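Local coordinates for protein amidohydrolase (Xanthomonas campestris pv. campestris, PDB 4DZH) that probably deaminates 5'-methylthioadenosine or related adenosine compounds as a zinc-dependent enzyme of the amidohydrolase superfamily, at residues V23-V31 with A350-L358. Sequence-based numbering, arbitrary orientation.
Sequences VVPIEPHAV and ATTLRAATL
A single water ties the loop 23-31 to the helix segment 350-358: it donates a hydrogen bond to Ile26 O at 2.6 Å, accepts one from Arg354 NH1 at 3.0 Å, and hydrogen-bonds to His29 ND1 at 2.9 Å. Arginine suits this place through its length and its several N-H donors; the chain of Arg354 runs extended from CG to NE, with CG anti to the backbone N (chi1 -174°), and carries the guanidinium beyond the helix surface to the loop. There the group also forms a salt bridge with Glu27 OE2, an atom whose position is doubtful, so the exact bond lengths mean little. Leu358 CD2 lies over one guanidinium face, 3.5 Å above the plane and nearer its edge than its middle. The helix belongs to the TIM-barrel domain of this metal-dependent amidohydrolase, and the loop joins strand 22-23 to strand 36-41, a member of a separate small sheet. Branched Ile26 packs across Leu353, Thr357 and Leu358: Ile26 CD1 meets Leu353 CD2 at 3.7 Å, while Ile26 CG2 reaches Leu358 CB at 3.9 Å. Thr357 can face this apolar side chain since its hydroxyl OG1 is engaged by donating to Leu353 O (2.9 Å). Toward the start of the helix segment, small Ala350 leaves room for the His29 ring, and Ala350 CB lies 3.6 Å from His29 CE1.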
loop_
_atom_site.group_PDB
_atom_site.type_symbol
_atom_site.label_atom_id
_atom_site.label_comp_id
_atom_site.label_asym_id
_atom_site.label_seq_id
_atom_site.Cartn_x
_atom_site.Cartn_y
_atom_site.Cartn_z
ATOM N N VAL A 23 18.541 14.619 -5.219
ATOM C CA VAL A 23 18.740 13.683 -6.327
ATOM C C VAL A 23 19.167 12.327 -5.776
ATOM O O VAL A 23 20.101 12.241 -4.983
ATOM C CB VAL A 23 19.808 14.178 -7.352
ATOM C CG1 VAL A 23 20.107 13.108 -8.397
ATOM C CG2 VAL A 23 19.335 15.496 -7.999
ATOM N N VAL A 24 18.460 11.264 -6.174
ATOM C CA VAL A 24 18.763 9.927 -5.710
ATOM C C VAL A 24 19.293 9.102 -6.878
ATOM O O VAL A 24 18.519 8.599 -7.694
ATOM C CB VAL A 24 17.497 9.246 -5.128
ATOM C CG1 VAL A 24 17.838 7.850 -4.661
ATOM C CG2 VAL A 24 16.868 10.139 -4.020
ATOM N N PRO A 25 20.629 8.985 -7.000
ATOM C CA PRO A 25 21.196 8.423 -8.232
ATOM C C PRO A 25 21.112 6.898 -8.378
ATOM O O PRO A 25 21.267 6.434 -9.510
ATOM C CB PRO A 25 22.659 8.880 -8.178
ATOM C CG PRO A 25 22.974 8.937 -6.684
ATOM C CD PRO A 25 21.660 9.407 -6.027
ATOM N N ILE A 26 20.894 6.185 -7.272
ATOM C CA ILE A 26 20.841 4.722 -7.166
ATOM C C ILE A 26 22.272 4.152 -7.227
ATOM O O ILE A 26 22.647 3.306 -6.402
ATOM C CB ILE A 26 19.935 4.073 -8.237
ATOM C CG1 ILE A 26 18.507 4.627 -8.133
ATOM C CG2 ILE A 26 19.912 2.549 -8.084
ATOM C CD1 ILE A 26 17.815 4.374 -6.805
ATOM N N GLU A 27 23.058 4.673 -8.168
ATOM C CA GLU A 27 24.490 4.411 -8.228
ATOM C C GLU A 27 25.161 5.763 -8.055
ATOM O O GLU A 27 24.963 6.651 -8.890
ATOM C CB GLU A 27 24.852 3.774 -9.582
ATOM C CG GLU A 27 24.587 2.261 -9.636
ATOM C CD GLU A 27 25.375 1.520 -8.555
ATOM O OE1 GLU A 27 26.395 2.068 -8.089
ATOM O OE2 GLU A 27 25.001 0.397 -8.160
ATOM N N PRO A 28 25.915 5.949 -6.961
ATOM C CA PRO A 28 26.224 5.012 -5.863
ATOM C C PRO A 28 25.085 4.697 -4.872
ATOM O O PRO A 28 24.168 5.502 -4.663
ATOM C CB PRO A 28 27.355 5.733 -5.123
ATOM C CG PRO A 28 27.036 7.148 -5.317
ATOM C CD PRO A 28 26.568 7.252 -6.736
ATOM N N HIS A 29 25.187 3.524 -4.249
ATOM C CA HIS A 29 24.151 2.981 -3.376
ATOM C C HIS A 29 23.993 3.791 -2.103
ATOM O O HIS A 29 24.975 4.266 -1.512
ATOM C CB HIS A 29 24.476 1.538 -3.017
ATOM C CG HIS A 29 23.408 0.858 -2.228
ATOM N ND1 HIS A 29 22.206 0.471 -2.788
ATOM C CD2 HIS A 29 23.345 0.517 -0.915
ATOM C CE1 HIS A 29 21.456 -0.090 -1.852
ATOM N NE2 HIS A 29 22.128 -0.083 -0.712
ATOM N N ALA A 30 22.734 3.940 -1.694
ATOM C CA ALA A 30 22.377 4.549 -0.410
ATOM C C ALA A 30 22.795 5.996 -0.283
ATOM O O ALA A 30 22.851 6.534 0.829
ATOM C CB ALA A 30 22.881 3.720 0.778
ATOM N N VAL A 31 23.074 6.627 -1.414
ATOM C CA VAL A 31 23.475 8.027 -1.430
ATOM C C VAL A 31 22.331 8.976 -1.834
ATOM O O VAL A 31 21.588 8.715 -2.799
ATOM C CB VAL A 31 24.739 8.220 -2.314
ATOM C CG1 VAL A 31 24.911 9.659 -2.761
ATOM C CG2 VAL A 31 25.962 7.731 -1.550
ATOM N N ALA A 350 16.958 1.501 0.819
ATOM C CA ALA A 350 17.868 1.680 -0.313
ATOM C C ALA A 350 17.896 0.457 -1.253
ATOM O O ALA A 350 17.867 0.615 -2.491
ATOM C CB ALA A 350 19.272 1.984 0.181
ATOM N N THR A 351 17.949 -0.730 -0.660
ATOM C CA THR A 351 17.970 -2.001 -1.386
ATOM C C THR A 351 16.674 -2.228 -2.144
ATOM O O THR A 351 16.671 -2.686 -3.290
ATOM C CB THR A 351 18.235 -3.147 -0.417
ATOM O OG1 THR A 351 19.530 -2.950 0.184
ATOM C CG2 THR A 351 18.217 -4.490 -1.139
ATOM N N THR A 352 15.559 -1.885 -1.508
ATOM C CA THR A 352 14.267 -2.034 -2.178
ATOM C C THR A 352 14.173 -1.061 -3.363
ATOM O O THR A 352 13.726 -1.433 -4.459
ATOM C CB THR A 352 13.080 -1.811 -1.194
ATOM O OG1 THR A 352 13.121 -2.775 -0.124
ATOM C CG2 THR A 352 11.783 -1.976 -1.952
ATOM N N LEU A 353 14.544 0.202 -3.146
ATOM C CA LEU A 353 14.519 1.173 -4.225
ATOM C C LEU A 353 15.462 0.742 -5.370
ATOM O O LEU A 353 15.141 0.938 -6.561
ATOM C CB LEU A 353 14.823 2.590 -3.712
ATOM C CG LEU A 353 14.570 3.645 -4.807
ATOM C CD1 LEU A 353 13.069 3.788 -5.149
ATOM C CD2 LEU A 353 15.085 4.993 -4.347
ATOM N N ARG A 354 16.589 0.128 -5.001
ATOM C CA ARG A 354 17.515 -0.394 -6.013
ATOM C C ARG A 354 16.828 -1.445 -6.891
ATOM O O ARG A 354 16.925 -1.385 -8.112
ATOM C CB ARG A 354 18.752 -0.984 -5.330
ATOM C CG ARG A 354 19.877 -1.425 -6.317
ATOM C CD ARG A 354 21.156 -1.702 -5.541
ATOM N NE ARG A 354 22.305 -2.168 -6.363
ATOM C CZ ARG A 354 23.169 -1.327 -6.932
ATOM N NH1 ARG A 354 22.961 -0.017 -6.815
ATOM N NH2 ARG A 354 24.253 -1.789 -7.627
ATOM N N ALA A 355 16.131 -2.392 -6.263
ATOM C CA ALA A 355 15.385 -3.422 -6.975
ATOM C C ALA A 355 14.354 -2.808 -7.927
ATOM O O ALA A 355 14.202 -3.247 -9.083
ATOM C CB ALA A 355 14.752 -4.392 -6.017
ATOM N N ALA A 356 13.636 -1.787 -7.439
ATOM C CA ALA A 356 12.607 -1.120 -8.228
ATOM C C ALA A 356 13.114 -0.337 -9.444
ATOM O O ALA A 356 12.315 0.051 -10.328
ATOM C CB ALA A 356 11.808 -0.167 -7.321
ATOM N N THR A 357 14.435 -0.089 -9.521
ATOM C CA THR A 357 14.965 0.725 -10.606
ATOM C C THR A 357 16.033 -0.077 -11.334
ATOM O O THR A 357 15.734 -0.719 -12.336
ATOM C CB THR A 357 15.552 2.061 -10.087
ATOM O OG1 THR A 357 16.444 1.807 -8.973
ATOM C CG2 THR A 357 14.381 2.983 -9.659
ATOM N N LEU A 358 17.247 -0.057 -10.789
ATOM C CA LEU A 358 18.390 -0.746 -11.393
ATOM C C LEU A 358 18.190 -2.262 -11.442
ATOM O O LEU A 358 18.604 -2.895 -12.436
ATOM C CB LEU A 358 19.665 -0.420 -10.621
ATOM C CG LEU A 358 20.942 -0.917 -11.318
ATOM C CD1 LEU A 358 21.101 -0.294 -12.703
ATOM C CD2 LEU A 358 22.094 -0.626 -10.396
HETATM O O HOH W 1 21.031 1.619 -5.224
#